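Local coordinates for protein ComZ (Thermus thermophilus, PDB 6QVI) that probably serves as a pilin-like DNA receptor at the tip of the type IV pilus, capturing external DNA during natural transformation, at residues V91-T97 with L110-S116; T13-F18 with S116-A121. All blocks are in the same frame, centred on the assembly; numbering follows the deposited sequence.

Contact 1 (V91-T97 with L110-S116)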
loop_
_atom_site.group_PDB
_atom_site.type_symbol
_atom_site.label_atom_id
_atom_site.label_comp_id
_atom_site.label_asym_id
_atom_site.label_seq_id
_atom_site.Cartn_x
_atom_site.Cartn_y
_atom_site.Cartn_z
ATOM N N VAL A 91 31.302 12.379 -33.454
ATOM C CA VAL A 91 30.546 12.877 -34.546
ATOM C C VAL A 91 29.893 14.160 -34.125
ATOM O O VAL A 91 29.563 14.965 -34.958
ATOM C CB VAL A 91 29.472 11.915 -34.932
ATOM C CG1 VAL A 91 28.439 12.640 -35.750
ATOM C CG2 VAL A 91 30.081 10.793 -35.718
ATOM N N GLY A 92 29.701 14.366 -32.832
ATOM C CA GLY A 92 29.095 15.588 -32.367
ATOM C C GLY A 92 28.893 15.595 -30.884
ATOM O O GLY A 92 29.166 14.635 -30.232
ATOM N N ARG A 93 28.444 16.705 -30.358
ATOM C CA ARG A 93 28.167 16.802 -28.960
ATOM C C ARG A 93 26.715 17.166 -28.774
ATOM O O ARG A 93 26.069 17.606 -29.686
ATOM C CB ARG A 93 29.020 17.880 -28.312
ATOM C CG ARG A 93 30.359 18.141 -28.965
ATOM C CD ARG A 93 31.520 17.561 -28.168
ATOM N NE ARG A 93 31.944 18.398 -27.041
ATOM C CZ ARG A 93 32.894 18.057 -26.170
ATOM N NH1 ARG A 93 33.519 16.896 -26.298
ATOM N NH2 ARG A 93 33.213 18.864 -25.167
ATOM N N TYR A 94 26.189 16.965 -27.585
ATOM C CA TYR A 94 24.826 17.348 -27.329
ATOM C C TYR A 94 24.624 17.661 -25.915
ATOM O O TYR A 94 25.390 17.289 -25.091
ATOM C CB TYR A 94 23.820 16.318 -27.780
ATOM C CG TYR A 94 23.859 15.049 -27.040
ATOM C CD1 TYR A 94 23.511 14.983 -25.730
ATOM C CD2 TYR A 94 24.225 13.909 -27.662
ATOM C CE1 TYR A 94 23.535 13.800 -25.058
ATOM C CE2 TYR A 94 24.261 12.733 -26.996
ATOM C CZ TYR A 94 23.910 12.696 -25.697
ATOM O OH TYR A 94 23.962 11.514 -25.064
ATOM N N THR A 95 23.589 18.400 -25.641
ATOM C CA THR A 95 23.315 18.730 -24.293
ATOM C C THR A 95 21.892 18.475 -23.915
ATOM O O THR A 95 21.025 19.116 -24.423
ATOM C CB THR A 95 23.667 20.143 -23.991
ATOM O OG1 THR A 95 25.075 20.225 -23.894
ATOM C CG2 THR A 95 23.090 20.510 -22.699
ATOM N N ALA A 96 21.652 17.571 -22.978
ATOM C CA ALA A 96 20.280 17.213 -22.639
ATOM C C ALA A 96 19.925 17.897 -21.334
ATOM O O ALA A 96 20.669 17.783 -20.348
ATOM C CB ALA A 96 20.099 15.701 -22.523
ATOM N N THR A 97 18.798 18.598 -21.336
ATOM C CA THR A 97 18.291 19.312 -20.175
ATOM C C THR A 97 16.851 18.901 -19.965
ATOM O O THR A 97 16.098 18.739 -20.931
ATOM C CB THR A 97 18.347 20.839 -20.344
ATOM O OG1 THR A 97 19.677 21.244 -20.681
ATOM C CG2 THR A 97 17.972 21.510 -19.061
ATOM N N LEU A 110 11.765 17.348 -22.102
ATOM C CA LEU A 110 13.141 16.890 -22.317
ATOM C C LEU A 110 13.704 17.590 -23.564
ATOM O O LEU A 110 13.067 17.568 -24.624
ATOM C CB LEU A 110 13.177 15.378 -22.499
ATOM C CG LEU A 110 14.532 14.688 -22.570
ATOM C CD1 LEU A 110 15.544 15.061 -21.443
ATOM C CD2 LEU A 110 14.360 13.198 -22.731
ATOM N N VAL A 111 14.845 18.270 -23.424
ATOM C CA VAL A 111 15.441 19.041 -24.525
ATOM C C VAL A 111 16.889 18.610 -24.740
ATOM O O VAL A 111 17.691 18.608 -23.795
ATOM C CB VAL A 111 15.366 20.562 -24.265
ATOM C CG1 VAL A 111 16.352 21.308 -25.092
ATOM C CG2 VAL A 111 14.030 21.082 -24.602
ATOM N N SER A 112 17.218 18.315 -25.975
ATOM C CA SER A 112 18.541 17.924 -26.348
ATOM C C SER A 112 19.063 18.782 -27.483
ATOM O O SER A 112 18.660 18.616 -28.585
ATOM C CB SER A 112 18.496 16.470 -26.759
ATOM O OG SER A 112 19.309 16.189 -27.857
ATOM N N GLU A 113 19.968 19.700 -27.193
ATOM C CA GLU A 113 20.584 20.560 -28.186
ATOM C C GLU A 113 21.774 19.859 -28.761
ATOM O O GLU A 113 22.691 19.624 -28.068
ATOM C CB GLU A 113 21.113 21.808 -27.520
ATOM C CG GLU A 113 20.064 22.784 -27.046
ATOM C CD GLU A 113 20.636 23.925 -26.234
ATOM O OE1 GLU A 113 20.086 24.253 -25.171
ATOM O OE2 GLU A 113 21.640 24.510 -26.653
ATOM N N GLY A 114 21.786 19.556 -30.038
ATOM C CA GLY A 114 22.920 18.870 -30.619
ATOM C C GLY A 114 23.719 19.667 -31.622
ATOM O O GLY A 114 23.231 20.600 -32.190
ATOM N N THR A 115 24.987 19.333 -31.784
ATOM C CA THR A 115 25.834 20.018 -32.740
ATOM C C THR A 115 26.686 19.033 -33.436
ATOM O O THR A 115 27.127 18.120 -32.832
ATOM C CB THR A 115 26.823 20.989 -32.125
ATOM O OG1 THR A 115 27.771 20.256 -31.380
ATOM C CG2 THR A 115 26.174 21.972 -31.233
ATOM N N SER A 116 26.959 19.254 -34.703
ATOM C CA SER A 116 27.798 18.342 -35.444
ATOM C C SER A 116 28.401 19.005 -36.649
ATOM O O SER A 116 27.723 19.180 -37.634
ATOM C CB SER A 116 27.002 17.132 -35.887
ATOM O OG SER A 116 27.538 16.557 -37.050
#

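Contact 2 (T13-F18 with S116-A121)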
loop_
_atom_site.group_PDB
_atom_site.type_symbol
_atom_site.label_atom_id
_atom_site.label_comp_id
_atom_site.label_asym_id
_atom_site.label_seq_id
_atom_site.Cartn_x
_atom_site.Cartn_y
_atom_site.Cartn_z
ATOM N N THR A 13 25.044 17.552 -43.825
ATOM C CA THR A 13 25.466 18.309 -42.642
ATOM C C THR A 13 24.346 18.430 -41.610
ATOM O O THR A 13 24.520 18.084 -40.432
ATOM C CB THR A 13 25.904 19.723 -43.069
ATOM O OG1 THR A 13 26.819 19.651 -44.179
ATOM C CG2 THR A 13 26.505 20.509 -41.884
ATOM N N SER A 14 23.189 18.941 -42.035
ATOM C CA SER A 14 22.113 19.167 -41.090
ATOM C C SER A 14 21.615 17.834 -40.540
ATOM O O SER A 14 21.386 17.699 -39.333
ATOM C CB SER A 14 21.002 19.996 -41.748
ATOM O OG SER A 14 20.401 19.317 -42.843
ATOM N N VAL A 15 21.537 16.814 -41.402
ATOM C CA VAL A 15 21.111 15.506 -40.947
ATOM C C VAL A 15 22.038 15.023 -39.835
ATOM O O VAL A 15 21.575 14.448 -38.835
ATOM C CB VAL A 15 21.005 14.522 -42.125
ATOM C CG1 VAL A 15 20.816 13.121 -41.617
ATOM C CG2 VAL A 15 19.786 14.849 -42.953
ATOM N N GLN A 16 23.350 15.266 -39.952
ATOM C CA GLN A 16 24.192 14.846 -38.834
ATOM C C GLN A 16 23.956 15.700 -37.590
ATOM O O GLN A 16 24.150 15.226 -36.474
ATOM C CB GLN A 16 25.699 14.890 -39.223
ATOM C CG GLN A 16 26.082 14.205 -40.537
ATOM C CD GLN A 16 27.527 14.536 -41.021
ATOM O OE1 GLN A 16 28.270 13.642 -41.437
ATOM N NE2 GLN A 16 27.935 15.803 -40.889
ATOM N N ALA A 17 23.458 16.911 -37.758
ATOM C CA ALA A 17 23.194 17.702 -36.566
ATOM C C ALA A 17 21.948 17.183 -35.866
ATOM O O ALA A 17 21.940 16.957 -34.637
ATOM C CB ALA A 17 23.029 19.183 -36.945
ATOM N N PHE A 18 20.941 16.857 -36.676
ATOM C CA PHE A 18 19.740 16.208 -36.186
ATOM C C PHE A 18 20.066 14.896 -35.483
ATOM O O PHE A 18 19.608 14.664 -34.362
ATOM C CB PHE A 18 18.810 15.999 -37.358
ATOM C CG PHE A 18 17.931 17.170 -37.619
ATOM C CD1 PHE A 18 17.454 17.932 -36.564
ATOM C CD2 PHE A 18 17.635 17.554 -38.919
ATOM C CE1 PHE A 18 16.649 19.015 -36.794
ATOM C CE2 PHE A 18 16.834 18.657 -39.160
ATOM C CZ PHE A 18 16.339 19.387 -38.093
ATOM N N SER A 116 26.959 19.254 -34.703
ATOM C CA SER A 116 27.798 18.342 -35.444
ATOM C C SER A 116 28.401 19.005 -36.649
ATOM O O SER A 116 27.723 19.180 -37.634
ATOM C CB SER A 116 27.002 17.132 -35.887
ATOM O OG SER A 116 27.538 16.557 -37.050
ATOM N N GLY A 117 29.684 19.340 -36.594
ATOM C CA GLY A 117 30.310 19.955 -37.738
ATOM C C GLY A 117 29.705 21.289 -38.100
ATOM O O GLY A 117 29.197 21.459 -39.211
ATOM N N GLY A 118 29.701 22.226 -37.152
ATOM C CA GLY A 118 29.210 23.563 -37.435
ATOM C C GLY A 118 27.741 23.662 -37.785
ATOM O O GLY A 118 27.318 24.680 -38.339
ATOM N N ALA A 119 26.964 22.617 -37.522
ATOM C CA ALA A 119 25.513 22.641 -37.649
ATOM C C ALA A 119 24.916 22.326 -36.284
ATOM O O ALA A 119 25.360 21.402 -35.586
ATOM C CB ALA A 119 25.001 21.654 -38.706
ATOM N N LYS A 120 23.910 23.089 -35.917
ATOM C CA LYS A 120 23.306 22.970 -34.612
ATOM C C LYS A 120 21.817 22.700 -34.816
ATOM O O LYS A 120 21.150 23.355 -35.644
ATOM C CB LYS A 120 23.575 24.250 -33.800
ATOM C CG LYS A 120 23.108 24.230 -32.353
ATOM C CD LYS A 120 23.508 25.523 -31.604
ATOM C CE LYS A 120 22.875 25.548 -30.197
ATOM N NZ LYS A 120 23.077 26.812 -29.409
ATOM N N ALA A 121 21.320 21.700 -34.086
ATOM C CA ALA A 121 19.920 21.297 -34.099
ATOM C C ALA A 121 19.442 21.067 -32.672
ATOM O O ALA A 121 20.196 20.644 -31.784
ATOM C CB ALA A 121 19.693 20.015 -34.907
#

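Contact 1 (V91-T97 with L110-S116)
Six backbone hydrogen bonds pair these two antiparallel strands of a beta hairpin, two at each of three hydrogen-bonded pairs. The shortest are at Thr97 and Val111, with Thr97 N to Val111 O at 2.7 Å and Val111 N to Thr97 O at 2.8 Å. Thr95 N reaches Glu113 O at 2.9 Å, Glu113 N returns to Thr95 O at 3.0 Å, and Thr115 N meets Arg93 O at 2.9 Å. Beyond the last pair, Ser116 OG gives a weak bond to Val91 O at 3.3 Å. CA-H...O contacts fill the gaps, such as Ala96 CA to Val111 O at 3.2 Å. At Gly92, a CB would collide with Thr115 O.

One face carries Arg93, Thr95 and Thr97 beside Thr115, Glu113 and Val111; Glu113 has weak, long ion pairs with Arg122 and Lys120 on the next strand. The other face, with Tyr94, Ala96 and Ser112, turns to helix 12-40, where Ser112 OG bonds Ala21 O, Ala96 touches Tyr28 and Tyr94 reaches Lys27. Tyr94 CB lies 3.9 Å from Gly114 CA. The main chain thus supplies all the strong hydrogen bonds between the strands, while side chains of one face join this sheet of the pilin-like domain to its helix.

Contact 2 (T13-F18 with S116-A121)
Apolar contacts, mostly between small side chains, join helix segment 13-18 to segment 116-121; no hydrogen bond crosses between them. Ala17 is at the centre: its CB lies 3.6 Å from Ala119 CB and 4.0 Å from Ala121 CB. To one side, Thr13 CG2 touches Ala119 CB at 3.7 Å; to the other, the larger Phe18 brings CD1 to 3.5 Å from Ala121 CB.

Van der Waals contacts with polar residues border this patch. Ser116 CB sits 3.9 Å from Ala17 CA, and Ser116 OG, which bonds weakly to Val91 O, is 3.3 Å from Gln16 CB.

Within the segments, Ser116 N bonds Ala119 O at 2.8 Å, closing a tight turn through Gly117 and Gly118, both with positive phi. On the helix, Ala17 N bonds Thr13 O at 3.1 Å.

The contact lies near the start of helix 12-40, where the turn leads from strand 107-115 into strand 120-130. Strand 517-529, the next in the sheet, continues the cover: its Leu527 touches Ser14 and Phe18, and its Arg525 also meets Phe18.

Both contacts are largely buried and belong to the pseudopilin-like domain, far from the chain's centre, but contact 1 builds the sheet whereas contact 2 lays the helix on it. Accordingly, main-chain hydrogen bonds dominate the first and apolar side chains the second, with 485 and 336 Å² buried. The exposed residues of contact 2 lie at its margin, on Gln16 and the glycine turn. Ser116 belongs to both, at the point where strand 107-115 gives way to that turn. The strands then rejoin: Gly114 N lies 2.6 Å from Ala121 O, a probable hydrogen bond, so hairpin and helix contact are linked through adjacent strands of one antiparallel sheet.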